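Long-range contact in secreted protein (Streptomyces lividans TK24, PDB 5LXZ), which probably works as a secreted copper-radical oxidase of the galactose oxidase-like AA5 family: residues K403-Q409 against S421-Y427. The protein carries 1 engineered substitution. Residues are numbered along the deposited sequence; the frame is centred on the assembly and turned at random.
Sequences KGTRYPQ and SGGSQDY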
ATOM      1  N   LYS A 403     -11.804  17.078  -7.215  1.00 13.32           N
ATOM      2  CA  LYS A 403     -12.110  17.109  -5.800  1.00 13.89           C
ATOM      3  C   LYS A 403     -10.932  16.531  -5.054  1.00 11.65           C
ATOM      4  O   LYS A 403     -10.216  15.726  -5.601  1.00 10.99           O
ATOM      5  CB  LYS A 403     -13.322  16.212  -5.524  1.00 16.34           C
ATOM      6  CG  LYS A 403     -14.590  16.738  -6.182  1.00 20.14           C
ATOM      7  CD  LYS A 403     -15.701  15.733  -6.063  1.00 22.22           C
ATOM      8  CE  LYS A 403     -16.916  16.247  -6.816  1.00 24.55           C
ATOM      9  NZ  LYS A 403     -18.090  15.389  -6.586  1.00 27.73           N
ATOM     10  N   GLY A 404     -10.782  16.928  -3.811  1.00 10.52           N
ATOM     11  CA  GLY A 404      -9.813  16.294  -2.949  1.00  9.81           C
ATOM     12  C   GLY A 404     -10.159  14.823  -2.847  1.00  9.05           C
ATOM     13  O   GLY A 404     -11.302  14.442  -2.657  1.00  9.06           O
ATOM     14  N   THR A 405      -9.132  13.993  -2.944  1.00  8.18           N
ATOM     15  CA  THR A 405      -9.331  12.541  -3.102  1.00  8.23           C
ATOM     16  C   THR A 405      -8.361  11.742  -2.255  1.00  7.20           C
ATOM     17  O   THR A 405      -7.171  11.702  -2.619  1.00  7.51           O
ATOM     18  CB  THR A 405      -9.121  12.150  -4.579  1.00  8.42           C
ATOM     19  OG1 THR A 405      -9.982  12.942  -5.427  1.00  9.57           O
ATOM     20  CG2 THR A 405      -9.461  10.700  -4.817  1.00  9.22           C
ATOM     21  N   ARG A 406      -8.847  11.115  -1.181  1.00  6.59           N
ATOM     22  CA  ARG A 406      -8.124  10.043  -0.502  1.00  6.12           C
ATOM     23  C   ARG A 406      -8.283   8.734  -1.270  1.00  6.20           C
ATOM     24  O   ARG A 406      -9.312   8.472  -1.882  1.00  6.25           O
ATOM     25  CB  ARG A 406      -8.672   9.792   0.897  1.00  6.22           C
ATOM     26  CG  ARG A 406      -8.431  10.863   1.928  1.00  6.55           C
ATOM     27  CD  ARG A 406      -9.078  10.443   3.195  1.00  6.75           C
ATOM     28  NE  ARG A 406      -8.767  11.297   4.324  1.00  6.94           N
ATOM     29  CZ  ARG A 406      -7.692  11.177   5.113  1.00  7.17           C
ATOM     30  NH1 ARG A 406      -6.715  10.298   4.839  1.00  7.13           N
ATOM     31  NH2 ARG A 406      -7.557  11.941   6.176  1.00  6.79           N
ATOM     32  N   TYR A 407      -7.287   7.848  -1.153  1.00  5.83           N
ATOM     33  CA  TYR A 407      -7.402   6.477  -1.640  1.00  5.63           C
ATOM     34  C   TYR A 407      -7.554   6.296  -3.161  1.00  5.52           C
ATOM     35  O   TYR A 407      -8.124   5.301  -3.570  1.00  5.74           O
ATOM     36  CB  TYR A 407      -8.528   5.670  -0.964  1.00  5.68           C
ATOM     37  CG  TYR A 407      -8.782   5.971   0.476  1.00  5.70           C
ATOM     38  CD1 TYR A 407      -7.953   5.486   1.494  1.00  6.03           C
ATOM     39  CD2 TYR A 407      -9.903   6.674   0.839  1.00  5.97           C
ATOM     40  CE1 TYR A 407      -8.216   5.757   2.829  1.00  6.12           C
ATOM     41  CE2 TYR A 407     -10.142   6.942   2.176  1.00  5.84           C
ATOM     42  CZ  TYR A 407      -9.325   6.439   3.162  1.00  5.96           C
ATOM     43  OH  TYR A 407      -9.621   6.717   4.503  1.00  6.71           O
ATOM     44  N   PRO A 408      -7.094   7.224  -4.007  1.00  5.70           N
ATOM     45  CA  PRO A 408      -7.312   6.956  -5.438  1.00  6.13           C
ATOM     46  C   PRO A 408      -6.593   5.700  -5.856  1.00  6.23           C
ATOM     47  O   PRO A 408      -5.439   5.435  -5.413  1.00  6.06           O
ATOM     48  CB  PRO A 408      -6.673   8.168  -6.134  1.00  6.11           C
ATOM     49  CG  PRO A 408      -5.615   8.595  -5.161  1.00  5.99           C
ATOM     50  CD  PRO A 408      -6.188   8.351  -3.784  1.00  5.87           C
ATOM     51  N   GLN A 409      -7.278   4.892  -6.670  1.00  6.41           N
ATOM     52  CA  GLN A 409      -6.624   3.754  -7.340  1.00  6.84           C
ATOM     53  C   GLN A 409      -5.827   4.281  -8.518  1.00  7.07           C
ATOM     54  O   GLN A 409      -6.225   5.260  -9.156  1.00  6.71           O
ATOM     55  CB  GLN A 409      -7.656   2.745  -7.802  1.00  7.27           C
ATOM     56  CG  GLN A 409      -8.410   2.035  -6.686  1.00  7.67           C
ATOM     57  CD  GLN A 409      -9.731   2.694  -6.294  1.00  8.35           C
ATOM     58  OE1 GLN A 409     -10.686   2.683  -7.078  1.00  9.89           O
ATOM     59  NE2 GLN A 409      -9.807   3.263  -5.106  1.00  8.20           N
ATOM     60  N   SER A 421      -8.556   6.359 -10.576  1.00  6.91           N
ATOM     61  CA  SER A 421      -9.992   6.142 -10.379  1.00  7.33           C
ATOM     62  C   SER A 421     -10.371   6.056  -8.922  1.00  7.67           C
ATOM     63  O   SER A 421      -9.616   5.572  -8.088  1.00  8.06           O
ATOM     64  CB  SER A 421     -10.406   4.850 -11.131  1.00  7.60           C
ATOM     65  OG  SER A 421     -11.807   4.649 -11.134  1.00  8.28           O
ATOM     66  N   GLY A 422     -11.606   6.434  -8.645  1.00  7.57           N
ATOM     67  CA  GLY A 422     -12.170   6.221  -7.347  1.00  7.07           C
ATOM     68  C   GLY A 422     -11.555   7.076  -6.276  1.00  6.90           C
ATOM     69  O   GLY A 422     -11.051   8.181  -6.544  1.00  7.22           O
ATOM     70  N   GLY A 423     -11.606   6.573  -5.057  1.00  6.81           N
ATOM     71  CA  GLY A 423     -11.235   7.334  -3.908  1.00  6.67           C
ATOM     72  C   GLY A 423     -12.419   8.021  -3.265  1.00  6.97           C
ATOM     73  O   GLY A 423     -13.555   7.812  -3.694  1.00  7.05           O
ATOM     74  N   SER A 424     -12.179   8.779  -2.207  1.00  6.83           N
ATOM     75  CA  SER A 424     -13.266   9.491  -1.533  1.00  7.40           C
ATOM     76  C   SER A 424     -12.785  10.832  -1.074  1.00  7.98           C
ATOM     77  O   SER A 424     -11.604  11.059  -0.855  1.00  7.44           O
ATOM     78  CB  SER A 424     -13.822   8.704  -0.370  1.00  7.70           C
ATOM     79  OG  SER A 424     -12.827   8.449   0.611  1.00  7.89           O
ATOM     80  N   GLN A 425     -13.729  11.754  -0.904  1.00  8.75           N
ATOM     81  CA  GLN A 425     -13.339  13.091  -0.537  1.00  9.27           C
ATOM     82  C   GLN A 425     -12.955  13.214   0.942  1.00  9.11           C
ATOM     83  O   GLN A 425     -12.250  14.162   1.315  1.00  9.55           O
ATOM     84  CB  GLN A 425     -14.472  14.059  -0.867  1.00 11.43           C
ATOM     85  CG  GLN A 425     -14.098  15.526  -0.834  1.00 13.76           C
ATOM     86  CD  GLN A 425     -15.104  16.454  -1.572  1.00 15.71           C
ATOM     87  OE1 GLN A 425     -16.025  16.017  -2.214  1.00 20.08           O
ATOM     88  NE2 GLN A 425     -14.857  17.735  -1.491  1.00 20.27           N
ATOM     89  N   ASP A 426     -13.429  12.277   1.767  1.00  8.64           N
ATOM     90  CA  ASP A 426     -13.145  12.282   3.184  1.00  9.33           C
ATOM     91  C   ASP A 426     -12.743  10.912   3.681  1.00  8.36           C
ATOM     92  O   ASP A 426     -12.856   9.899   2.972  1.00  7.81           O
ATOM     93  CB  ASP A 426     -14.397  12.818   3.907  1.00 10.12           C
ATOM     94  CG  ASP A 426     -14.102  13.455   5.253  1.00 12.11           C
ATOM     95  OD1 ASP A 426     -12.955  13.431   5.796  1.00 12.19           O
ATOM     96  OD2 ASP A 426     -15.106  13.911   5.878  1.00 14.41           O
ATOM     97  N   TYR A 427     -12.299  10.883   4.924  1.00  8.15           N
ATOM     98  CA  TYR A 427     -11.839   9.684   5.625  1.00  8.32           C
ATOM     99  C   TYR A 427     -12.818   8.538   5.534  1.00  8.18           C
ATOM    100  O   TYR A 427     -13.967   8.692   5.897  1.00  8.79           O
ATOM    101  CB  TYR A 427     -11.541  10.051   7.082  1.00  8.51           C
ATOM    102  CG  TYR A 427     -11.096   8.903   7.932  1.00  8.53           C
ATOM    103  CD1 TYR A 427      -9.765   8.471   7.934  1.00  8.53           C
ATOM    104  CD2 TYR A 427     -11.997   8.247   8.764  1.00  8.77           C
ATOM    105  CE1 TYR A 427      -9.349   7.426   8.737  1.00  8.85           C
ATOM    106  CE2 TYR A 427     -11.615   7.188   9.562  1.00  9.07           C
ATOM    107  CZ  TYR A 427     -10.291   6.748   9.519  1.00  8.72           C
ATOM    108  OH  TYR A 427      -9.902   5.724  10.308  1.00  9.71           O
TER
HETATM  109  O   HOH W   1     -12.589   3.224  -8.929  1.00  7.68           O
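Gln409 and Ser421 form an antiparallel hydrogen-bonded pair, Gln409 N to Ser421 O at 2.8 Å and Ser421 N to Gln409 O at 2.9 Å, and the glutamine side chain folds back over this junction. Its CB lies 3.5 Å from Ser421 O and its CG 4.0 Å, a bend at chi2 (93°) brings CD to 3.4 Å from the same oxygen, and the terminal amide divides its tasks. OE1, 3.2 Å from Ser421 O with no bond between the two acceptors, accepts from a water shared with Ser421 OG and from Arg458, while NE2 passes near Gly423 N and gives a weak bond to Tyr407 O. In this Kelch motif, a blade of the galactose oxidase-like beta-propeller, the pair sits where the first two strands of the four-stranded blade, 409-412 and 418-421, meet the loops. With an alanine in place of Gln409, Arg458 NE and the bridging water would probably lose this acceptor, and a gap is likely to open beside Gly422. Further along, Arg406 and Ser424 exchange two backbone bonds across a single bridge. Gly423 CA comes within 3.0 Å of Arg406 O, where a side chain would clash. Ser424 OG bonds Asp426 O and meets the Tyr407 ring edge in plane, 3.4 Å from CD2; the Tyr407 hydroxyl bonds Arg428 N.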